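Local coordinates for sporulation-control protein spo0M (Bacillus subtilis, PDB 5CL2) that controls the expression of spo0A and is required for cells to pass the morphological stage 0 of sporulation, at residues L144-N149 with G176-M181; E168-P173 with L182-L187; I198-D203 with Q222-R227. One frame throughout, in Å; residues are numbered along the deposited sequence.

The three contacts sample one antiparallel five-stranded sheet and the short helix at its rim, a worked example of how a sheet is joined from edge to edge. Contact 1 sets the edge strand 146-155 against helix 176-181; contact 2 pairs the next two strands, and its centre lies about 8 Å from that of contact 1. N149 N and E170 O, 2.7 Å apart, join these two. Contact 3, centred about 11 Å from contact 2, pairs the last two strands, and D203 N meets E184 O at 2.8 Å. The sodium site of T14, D122 and D124 belongs to strands 11-16 and 120-128, in other sheets.

Contact 1: L144-N149 with G176-M181; sequences LGFRLN and GYYRQM
F146 and Y178 bring their rings together without becoming a regular stack: the planes are inclined at 39° and the centroids are 4.9 Å apart. On one face of the Y178 ring sits F146 CE1, displaced toward the rim, 3.6 Å from Y178 CG. The opposite face is covered by CD2 of Y177, the neighbour in the helix, again nearer the rim than the middle. At the edge, near the Y178 plane, comes the sulfur of M181. The F146 ring in turn receives M181 at its own edge, where CZ of F146 and CE of M181 are 3.9 Å apart. The bend at the end of M181 (chi3 81°) places that methyl group, so one thioether chain serves the edges of two rings.

L144 closes the group from the end where helix 132-143 gives way to the strand. Its CB approaches Y178 CE2 at 3.8 Å, and its CD1 lies 4.0 Å from Y178 OH. Between L144 and F146 the chain turns through G145, whose positive phi marks the departure from helical geometry. The contact is made by L144, G145 and F146.

Helix 236-248 adds L247 against both L144 and F146, its E244 lies against both L144 and Y178, and P173 packs on Y178. The contact thus joins the sheet edge, the short helix 176-181 and the C-terminal helix. No hydrogen bond crosses between 144-149 and 176-181; the two are held by aromatic, aliphatic and thioether surfaces, which implies cohesion through shape and burial of apolar groups instead of directed polar bonds.

Contact 2: E168-P173 with L182-L187; sequences EFEFVP and LDELEL
E186 reaches across to E168 and E170, its side chain running beside both and pointing the same way. Its CB passes E168 OE2 at 3.8 Å, with F169 O only slightly farther. The next atom, CG, stands beside the backbone N, anti to the carbonyl carbon (chi1 -73°), and meets E168 OE2 at 3.2 Å. Beyond it the chain bends, and at the tip OE2 comes within 4.0 Å of E170 CG, whereas OE1 has a weak hydrogen bond from R204 N. E170 CG also touches E184 CG.

On the other face of the sheet the character is wholly different. F171 CE1 rests 3.7 Å from L187 CG, with the two side chains crossing at about a right angle, and helix 132-143 supplies L138 and I141 to this layer. Toward the turn from helix 176-181, P173 CG packs on L182 CD1 at 3.7 Å.

Between the two layers, the antiparallel backbones pair F169 with L187 and F171 with L185, each by two hydrogen bonds. F171 N to L185 O is the shortest of the four at 2.8 Å and nearly straight, 172° at the hydrogen.

Partners outside the two segments take up the acidic ends: E168 OE2 makes salt bridges with R204 and R205, E170 OE1 one with R205, and E168 OE1 accepts from W212. The clustered carboxylates would probably repel one another otherwise, so arginines after strand 195-202 are likely to offset the charge on one face while apolar packing secures the other.

Contact 3: I198-D203 with Q222-R227; sequences IIFEVD and QLVRVR
I198 and V226 form a hydrogen-bonded antiparallel pair, with I198 N to V226 O and its reciprocal each nearly straight, and F200 N to V224 O (2.9 Å) continues the pairing before the strands spread toward E201 and L223, whose CA atoms are 6.4 Å apart. I199 works on one face of the sheet. Its CG2, anti to the backbone N, touches L223 CD2 at 3.6 Å, while CG1 runs alongside the R225 chain, 3.8 Å from R225 CG. Further out, I199 CD1 lies over one face of the R225 guanidinium, offset toward its rim.

F200 and V224 occupy the other face: their CB atoms meet at 3.8 Å, and V224 CG1 reaches F200 CD1 at the same distance. L243, I246 and L247 of helix 236-248 cover F200.

R225 NH1 has a long, weak ion pair with D192 of the second subunit, whose R227, of like charge, also lies close to R225 NE. The edge strand thus presents valines to F200 and helix 236-248 on one face, and on the other an arginine whose aliphatic part packs on I199 while its NE is held in a salt bridge with E197.

Contact 1: L144-N149 with G176-M181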
loop_
_atom_site.group_PDB
_atom_site.type_symbol
_atom_site.label_atom_id
_atom_site.label_comp_id
_atom_site.label_asym_id
_atom_site.label_seq_id
_atom_site.Cartn_x
_atom_site.Cartn_y
_atom_site.Cartn_z
ATOM N N LEU A 144 -6.402 -24.549 -18.810
ATOM C CA LEU A 144 -5.739 -25.679 -18.178
ATOM C C LEU A 144 -6.742 -26.655 -17.583
ATOM O O LEU A 144 -6.354 -27.743 -17.173
ATOM C CB LEU A 144 -4.766 -25.219 -17.082
ATOM C CG LEU A 144 -3.464 -24.521 -17.488
ATOM C CD1 LEU A 144 -2.617 -24.219 -16.265
ATOM C CD2 LEU A 144 -2.677 -25.399 -18.443
ATOM N N GLY A 145 -8.034 -26.327 -17.613
ATOM C CA GLY A 145 -8.995 -27.110 -16.851
ATOM C C GLY A 145 -9.534 -26.558 -15.545
ATOM O O GLY A 145 -9.782 -27.308 -14.614
ATOM N N PHE A 146 -9.653 -25.239 -15.439
ATOM C CA PHE A 146 -10.349 -24.640 -14.301
ATOM C C PHE A 146 -11.558 -23.831 -14.744
ATOM O O PHE A 146 -11.677 -23.473 -15.913
ATOM C CB PHE A 146 -9.414 -23.747 -13.504
ATOM C CG PHE A 146 -8.429 -24.489 -12.700
ATOM C CD1 PHE A 146 -7.255 -24.947 -13.271
ATOM C CD2 PHE A 146 -8.664 -24.740 -11.363
ATOM C CE1 PHE A 146 -6.330 -25.649 -12.516
ATOM C CE2 PHE A 146 -7.737 -25.433 -10.601
ATOM C CZ PHE A 146 -6.577 -25.890 -11.182
ATOM N N ARG A 147 -12.463 -23.542 -13.811
ATOM C CA ARG A 147 -13.564 -22.636 -14.118
ATOM C C ARG A 147 -13.670 -21.609 -12.972
ATOM O O ARG A 147 -13.619 -21.976 -11.790
ATOM C CB ARG A 147 -14.867 -23.425 -14.319
ATOM C CG ARG A 147 -16.021 -22.622 -14.893
ATOM C CD ARG A 147 -17.026 -22.288 -13.821
ATOM N NE ARG A 147 -17.149 -23.399 -12.874
ATOM C CZ ARG A 147 -17.694 -23.287 -11.665
ATOM N NH1 ARG A 147 -18.169 -22.118 -11.255
ATOM N NH2 ARG A 147 -17.759 -24.338 -10.861
ATOM N N LEU A 148 -13.799 -20.325 -13.313
ATOM C CA LEU A 148 -13.872 -19.296 -12.271
ATOM C C LEU A 148 -15.147 -19.464 -11.473
ATOM O O LEU A 148 -16.243 -19.476 -12.028
ATOM C CB LEU A 148 -13.820 -17.894 -12.862
ATOM C CG LEU A 148 -13.933 -16.795 -11.792
ATOM C CD1 LEU A 148 -12.751 -16.808 -10.851
ATOM C CD2 LEU A 148 -14.125 -15.418 -12.398
ATOM N N ASN A 149 -14.999 -19.617 -10.165
ATOM C CA ASN A 149 -16.148 -19.913 -9.319
ATOM C C ASN A 149 -16.611 -18.702 -8.541
ATOM O O ASN A 149 -17.785 -18.306 -8.603
ATOM C CB ASN A 149 -15.846 -21.056 -8.345
ATOM C CG ASN A 149 -17.113 -21.620 -7.709
ATOM O OD1 ASN A 149 -18.121 -21.814 -8.384
ATOM N ND2 ASN A 149 -17.069 -21.866 -6.410
ATOM N N GLY A 176 -10.064 -34.154 -14.755
ATOM C CA GLY A 176 -9.679 -35.203 -13.834
ATOM C C GLY A 176 -8.337 -34.916 -13.184
ATOM O O GLY A 176 -8.169 -35.105 -11.971
ATOM N N TYR A 177 -7.391 -34.402 -13.967
ATOM C CA TYR A 177 -6.049 -34.141 -13.444
ATOM C C TYR A 177 -6.118 -33.131 -12.303
ATOM O O TYR A 177 -5.600 -33.351 -11.194
ATOM C CB TYR A 177 -5.119 -33.594 -14.531
ATOM C CG TYR A 177 -3.687 -33.411 -14.055
ATOM C CD1 TYR A 177 -2.989 -34.477 -13.514
ATOM C CD2 TYR A 177 -3.049 -32.169 -14.114
ATOM C CE1 TYR A 177 -1.695 -34.335 -13.073
ATOM C CE2 TYR A 177 -1.752 -32.014 -13.664
ATOM C CZ TYR A 177 -1.076 -33.108 -13.147
ATOM O OH TYR A 177 0.224 -32.992 -12.693
ATOM N N TYR A 178 -6.804 -32.024 -12.564
ATOM C CA TYR A 178 -6.820 -30.965 -11.572
ATOM C C TYR A 178 -7.750 -31.287 -10.393
ATOM O O TYR A 178 -7.428 -30.932 -9.259
ATOM C CB TYR A 178 -7.119 -29.635 -12.270
ATOM C CG TYR A 178 -5.852 -29.151 -12.996
ATOM C CD1 TYR A 178 -4.642 -29.063 -12.319
ATOM C CD2 TYR A 178 -5.849 -28.856 -14.352
ATOM C CE1 TYR A 178 -3.470 -28.648 -12.944
ATOM C CE2 TYR A 178 -4.673 -28.444 -14.989
ATOM C CZ TYR A 178 -3.495 -28.344 -14.279
ATOM O OH TYR A 178 -2.345 -27.939 -14.907
ATOM N N ARG A 179 -8.823 -32.040 -10.622
ATOM C CA ARG A 179 -9.613 -32.596 -9.514
ATOM C C ARG A 179 -8.753 -33.450 -8.595
ATOM O O ARG A 179 -8.880 -33.393 -7.373
ATOM C CB ARG A 179 -10.771 -33.432 -10.038
ATOM C CG ARG A 179 -11.834 -32.589 -10.729
ATOM C CD ARG A 179 -13.095 -33.396 -11.051
ATOM N NE ARG A 179 -14.148 -32.513 -11.548
ATOM C CZ ARG A 179 -14.433 -32.333 -12.835
ATOM N NH1 ARG A 179 -13.766 -33.018 -13.765
ATOM N NH2 ARG A 179 -15.410 -31.494 -13.190
ATOM N N GLN A 180 -7.863 -34.240 -9.196
ATOM C CA GLN A 180 -6.985 -35.079 -8.414
ATOM C C GLN A 180 -6.019 -34.191 -7.630
ATOM O O GLN A 180 -5.662 -34.509 -6.492
ATOM C CB GLN A 180 -6.235 -36.060 -9.319
ATOM C CG GLN A 180 -5.637 -37.208 -8.578
ATOM C CD GLN A 180 -6.681 -38.196 -8.111
ATOM O OE1 GLN A 180 -6.705 -38.573 -6.938
ATOM N NE2 GLN A 180 -7.556 -38.629 -9.030
ATOM N N MET A 181 -5.607 -33.078 -8.231
ATOM C CA MET A 181 -4.708 -32.132 -7.548
ATOM C C MET A 181 -5.292 -31.346 -6.359
ATOM O O MET A 181 -4.629 -31.151 -5.331
ATOM C CB MET A 181 -4.188 -31.100 -8.550
ATOM C CG MET A 181 -3.252 -30.069 -7.929
ATOM S SD MET A 181 -2.363 -29.080 -9.147
ATOM C CE MET A 181 -3.548 -27.861 -9.612
#

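Contact 2: E168-P173 with L182-L187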
loop_
_atom_site.group_PDB
_atom_site.type_symbol
_atom_site.label_atom_id
_atom_site.label_comp_id
_atom_site.label_asym_id
_atom_site.label_seq_id
_atom_site.Cartn_x
_atom_site.Cartn_y
_atom_site.Cartn_z
ATOM N N GLU A 168 -9.681 -11.810 -4.169
ATOM C CA GLU A 168 -9.370 -13.225 -4.240
ATOM C C GLU A 168 -10.266 -13.912 -5.275
ATOM O O GLU A 168 -11.505 -13.877 -5.165
ATOM C CB GLU A 168 -9.547 -13.878 -2.871
ATOM C CG GLU A 168 -9.162 -15.365 -2.819
ATOM C CD GLU A 168 -9.260 -15.925 -1.412
ATOM O OE1 GLU A 168 -9.415 -15.126 -0.464
ATOM O OE2 GLU A 168 -9.173 -17.158 -1.239
ATOM N N PHE A 169 -9.620 -14.486 -6.296
ATOM C CA PHE A 169 -10.289 -15.276 -7.333
ATOM C C PHE A 169 -10.207 -16.760 -6.995
ATOM O O PHE A 169 -9.115 -17.292 -6.797
ATOM C CB PHE A 169 -9.669 -15.017 -8.712
ATOM C CG PHE A 169 -9.847 -13.604 -9.189
ATOM C CD1 PHE A 169 -9.020 -12.604 -8.733
ATOM C CD2 PHE A 169 -10.859 -13.277 -10.067
ATOM C CE1 PHE A 169 -9.191 -11.292 -9.147
ATOM C CE2 PHE A 169 -11.031 -11.971 -10.484
ATOM C CZ PHE A 169 -10.198 -10.977 -10.015
ATOM N N GLU A 170 -11.357 -17.424 -6.931
ATOM C CA GLU A 170 -11.421 -18.853 -6.625
ATOM C C GLU A 170 -11.941 -19.640 -7.823
ATOM O O GLU A 170 -13.030 -19.363 -8.350
ATOM C CB GLU A 170 -12.304 -19.115 -5.411
ATOM C CG GLU A 170 -12.565 -20.576 -5.144
ATOM C CD GLU A 170 -13.786 -20.763 -4.271
ATOM O OE1 GLU A 170 -13.872 -20.055 -3.240
ATOM O OE2 GLU A 170 -14.648 -21.610 -4.605
ATOM N N PHE A 171 -11.114 -20.588 -8.262
ATOM C CA PHE A 171 -11.377 -21.458 -9.390
ATOM C C PHE A 171 -11.661 -22.872 -8.915
ATOM O O PHE A 171 -11.101 -23.322 -7.905
ATOM C CB PHE A 171 -10.186 -21.510 -10.336
ATOM C CG PHE A 171 -9.763 -20.184 -10.874
ATOM C CD1 PHE A 171 -8.931 -19.363 -10.134
ATOM C CD2 PHE A 171 -10.127 -19.793 -12.144
ATOM C CE1 PHE A 171 -8.506 -18.166 -10.633
ATOM C CE2 PHE A 171 -9.705 -18.585 -12.652
ATOM C CZ PHE A 171 -8.891 -17.774 -11.898
ATOM N N VAL A 172 -12.467 -23.588 -9.691
ATOM C CA VAL A 172 -12.799 -24.972 -9.416
ATOM C C VAL A 172 -12.216 -25.849 -10.539
ATOM O O VAL A 172 -12.272 -25.476 -11.721
ATOM C CB VAL A 172 -14.342 -25.150 -9.323
ATOM C CG1 VAL A 172 -14.735 -26.602 -9.293
ATOM C CG2 VAL A 172 -14.872 -24.453 -8.103
ATOM N N PRO A 173 -11.638 -27.007 -10.171
ATOM C CA PRO A 173 -11.000 -27.870 -11.183
ATOM C C PRO A 173 -12.060 -28.487 -12.070
ATOM O O PRO A 173 -13.023 -29.026 -11.540
ATOM C CB PRO A 173 -10.263 -28.950 -10.352
ATOM C CG PRO A 173 -10.907 -28.928 -9.012
ATOM C CD PRO A 173 -11.397 -27.482 -8.798
ATOM N N LEU A 182 -6.514 -30.838 -6.519
ATOM C CA LEU A 182 -7.048 -29.918 -5.530
ATOM C C LEU A 182 -8.574 -29.810 -5.552
ATOM O O LEU A 182 -9.232 -30.193 -6.528
ATOM C CB LEU A 182 -6.427 -28.529 -5.739
ATOM C CG LEU A 182 -6.300 -27.953 -7.154
ATOM C CD1 LEU A 182 -7.661 -27.574 -7.770
ATOM C CD2 LEU A 182 -5.445 -26.704 -7.090
ATOM N N ASP A 183 -9.141 -29.296 -4.473
ATOM C CA ASP A 183 -10.561 -28.969 -4.491
ATOM C C ASP A 183 -10.800 -27.582 -5.101
ATOM O O ASP A 183 -11.748 -27.377 -5.871
ATOM C CB ASP A 183 -11.117 -29.098 -3.089
ATOM C CG ASP A 183 -11.061 -30.526 -2.611
ATOM O OD1 ASP A 183 -10.872 -31.411 -3.472
ATOM O OD2 ASP A 183 -11.177 -30.774 -1.399
ATOM N N GLU A 184 -9.928 -26.624 -4.799
ATOM C CA GLU A 184 -9.978 -25.400 -5.577
ATOM C C GLU A 184 -8.687 -24.612 -5.501
ATOM O O GLU A 184 -7.898 -24.782 -4.574
ATOM C CB GLU A 184 -11.207 -24.531 -5.141
ATOM C CG GLU A 184 -11.116 -23.909 -3.766
ATOM C CD GLU A 184 -11.334 -24.904 -2.642
ATOM O OE1 GLU A 184 -12.236 -25.746 -2.754
ATOM O OE2 GLU A 184 -10.598 -24.866 -1.634
ATOM N N LEU A 185 -8.526 -23.724 -6.485
ATOM C CA LEU A 185 -7.383 -22.844 -6.640
ATOM C C LEU A 185 -7.744 -21.365 -6.332
ATOM O O LEU A 185 -8.809 -20.905 -6.691
ATOM C CB LEU A 185 -6.857 -22.958 -8.067
ATOM C CG LEU A 185 -5.761 -21.985 -8.473
ATOM C CD1 LEU A 185 -4.471 -22.312 -7.744
ATOM C CD2 LEU A 185 -5.602 -22.004 -9.974
ATOM N N GLU A 186 -6.853 -20.638 -5.669
ATOM C CA GLU A 186 -7.074 -19.241 -5.347
ATOM C C GLU A 186 -5.927 -18.415 -5.881
ATOM O O GLU A 186 -4.765 -18.736 -5.610
ATOM C CB GLU A 186 -7.187 -19.034 -3.834
ATOM C CG GLU A 186 -8.496 -19.526 -3.205
ATOM C CD GLU A 186 -8.463 -21.009 -2.837
ATOM O OE1 GLU A 186 -7.371 -21.591 -2.599
ATOM O OE2 GLU A 186 -9.552 -21.591 -2.769
ATOM N N LEU A 187 -6.260 -17.340 -6.599
ATOM C CA LEU A 187 -5.295 -16.400 -7.151
ATOM C C LEU A 187 -5.574 -14.992 -6.644
ATOM O O LEU A 187 -6.734 -14.576 -6.483
ATOM C CB LEU A 187 -5.316 -16.403 -8.684
ATOM C CG LEU A 187 -5.041 -17.722 -9.431
ATOM C CD1 LEU A 187 -4.657 -17.491 -10.891
ATOM C CD2 LEU A 187 -4.012 -18.591 -8.718
#

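Contact 3: I198-D203 with Q222-R227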
loop_
_atom_site.group_PDB
_atom_site.type_symbol
_atom_site.label_atom_id
_atom_site.label_comp_id
_atom_site.label_asym_id
_atom_site.label_seq_id
_atom_site.Cartn_x
_atom_site.Cartn_y
_atom_site.Cartn_z
ATOM N N ILE A 198 1.292 -12.538 -9.103
ATOM C CA ILE A 198 0.248 -13.507 -8.763
ATOM C C ILE A 198 0.578 -14.277 -7.506
ATOM O O ILE A 198 1.702 -14.767 -7.337
ATOM C CB ILE A 198 0.001 -14.519 -9.878
ATOM C CG1 ILE A 198 -0.173 -13.808 -11.204
ATOM C CG2 ILE A 198 -1.243 -15.327 -9.590
ATOM C CD1 ILE A 198 -0.758 -14.664 -12.250
ATOM N N ILE A 199 -0.390 -14.330 -6.597
ATOM C CA ILE A 199 -0.269 -15.147 -5.403
ATOM C C ILE A 199 -1.151 -16.375 -5.603
ATOM O O ILE A 199 -2.315 -16.265 -6.003
ATOM C CB ILE A 199 -0.662 -14.366 -4.149
ATOM C CG1 ILE A 199 0.273 -13.169 -3.970
ATOM C CG2 ILE A 199 -0.652 -15.259 -2.930
ATOM C CD1 ILE A 199 -0.168 -12.212 -2.894
ATOM N N PHE A 200 -0.565 -17.544 -5.386
ATOM C CA PHE A 200 -1.224 -18.825 -5.606
ATOM C C PHE A 200 -1.464 -19.477 -4.269
ATOM O O PHE A 200 -0.607 -19.446 -3.392
ATOM C CB PHE A 200 -0.365 -19.755 -6.473
ATOM C CG PHE A 200 -0.133 -19.253 -7.868
ATOM C CD1 PHE A 200 0.809 -18.260 -8.117
ATOM C CD2 PHE A 200 -0.814 -19.803 -8.936
ATOM C CE1 PHE A 200 1.040 -17.812 -9.397
ATOM C CE2 PHE A 200 -0.583 -19.355 -10.223
ATOM C CZ PHE A 200 0.347 -18.351 -10.450
ATOM N N GLU A 201 -2.626 -20.081 -4.109
ATOM C CA GLU A 201 -2.871 -20.875 -2.924
ATOM C C GLU A 201 -3.876 -21.967 -3.340
ATOM O O GLU A 201 -4.538 -21.823 -4.367
ATOM C CB GLU A 201 -3.325 -19.948 -1.789
ATOM C CG GLU A 201 -3.634 -20.550 -0.442
ATOM C CD GLU A 201 -2.460 -21.150 0.294
ATOM O OE1 GLU A 201 -1.567 -20.425 0.774
ATOM O OE2 GLU A 201 -2.483 -22.373 0.435
ATOM N N VAL A 202 -3.933 -23.090 -2.622
ATOM C CA VAL A 202 -4.886 -24.132 -2.979
ATOM C C VAL A 202 -5.665 -24.554 -1.751
ATOM O O VAL A 202 -5.179 -24.417 -0.627
ATOM C CB VAL A 202 -4.208 -25.395 -3.597
ATOM C CG1 VAL A 202 -3.298 -25.002 -4.772
ATOM C CG2 VAL A 202 -3.429 -26.144 -2.549
ATOM N N ASP A 203 -6.892 -25.023 -1.977
ATOM C CA ASP A 203 -7.699 -25.679 -0.944
ATOM C C ASP A 203 -7.990 -24.789 0.267
ATOM O O ASP A 203 -8.202 -25.296 1.367
ATOM C CB ASP A 203 -7.020 -26.987 -0.452
ATOM C CG ASP A 203 -7.016 -28.111 -1.510
ATOM O OD1 ASP A 203 -7.822 -28.055 -2.470
ATOM O OD2 ASP A 203 -6.236 -29.090 -1.343
ATOM N N GLN A 222 3.393 -22.450 3.444
ATOM C CA GLN A 222 4.044 -21.544 2.531
ATOM C C GLN A 222 3.165 -21.231 1.342
ATOM O O GLN A 222 2.144 -21.876 1.087
ATOM C CB GLN A 222 5.377 -22.121 2.067
ATOM C CG GLN A 222 6.488 -21.883 3.067
ATOM C CD GLN A 222 7.845 -22.314 2.554
ATOM O OE1 GLN A 222 8.038 -22.489 1.349
ATOM N NE2 GLN A 222 8.795 -22.497 3.469
ATOM N N LEU A 223 3.581 -20.191 0.644
ATOM C CA LEU A 223 2.731 -19.468 -0.270
ATOM C C LEU A 223 3.506 -19.258 -1.556
ATOM O O LEU A 223 4.687 -18.908 -1.509
ATOM C CB LEU A 223 2.310 -18.143 0.368
ATOM C CG LEU A 223 1.425 -17.156 -0.355
ATOM C CD1 LEU A 223 0.660 -16.407 0.700
ATOM C CD2 LEU A 223 2.311 -16.230 -1.134
ATOM N N VAL A 224 2.878 -19.503 -2.699
ATOM C CA VAL A 224 3.561 -19.272 -3.969
ATOM C C VAL A 224 3.339 -17.853 -4.476
ATOM O O VAL A 224 2.198 -17.421 -4.674
ATOM C CB VAL A 224 3.118 -20.276 -5.018
ATOM C CG1 VAL A 224 3.754 -19.947 -6.352
ATOM C CG2 VAL A 224 3.529 -21.664 -4.562
ATOM N N ARG A 225 4.424 -17.115 -4.660
ATOM C CA ARG A 225 4.311 -15.731 -5.072
ATOM C C ARG A 225 5.218 -15.430 -6.257
ATOM O O ARG A 225 6.428 -15.425 -6.119
ATOM C CB ARG A 225 4.634 -14.817 -3.887
ATOM C CG ARG A 225 4.058 -13.431 -4.027
ATOM C CD ARG A 225 4.003 -12.702 -2.694
ATOM N NE ARG A 225 3.915 -11.263 -2.917
ATOM C CZ ARG A 225 3.668 -10.363 -1.968
ATOM N NH1 ARG A 225 3.471 -10.745 -0.712
ATOM N NH2 ARG A 225 3.617 -9.076 -2.281
ATOM N N VAL A 226 4.629 -15.123 -7.412
ATOM C CA VAL A 226 5.416 -15.003 -8.641
ATOM C C VAL A 226 5.140 -13.724 -9.444
ATOM O O VAL A 226 3.984 -13.416 -9.760
ATOM C CB VAL A 226 5.168 -16.221 -9.570
ATOM C CG1 VAL A 226 5.794 -15.989 -10.948
ATOM C CG2 VAL A 226 5.690 -17.520 -8.925
ATOM N N ARG A 227 6.202 -13.001 -9.811
ATOM C CA ARG A 227 6.028 -11.825 -10.664
ATOM C C ARG A 227 6.183 -12.151 -12.151
ATOM O O ARG A 227 7.120 -12.838 -12.551
ATOM C CB ARG A 227 7.016 -10.726 -10.279
ATOM C CG ARG A 227 7.146 -9.675 -11.362
ATOM C CD ARG A 227 7.726 -8.380 -10.846
ATOM N NE ARG A 227 7.258 -7.282 -11.679
ATOM C CZ ARG A 227 6.216 -6.517 -11.366
ATOM N NH1 ARG A 227 5.565 -6.716 -10.224
ATOM N NH2 ARG A 227 5.836 -5.550 -12.185
#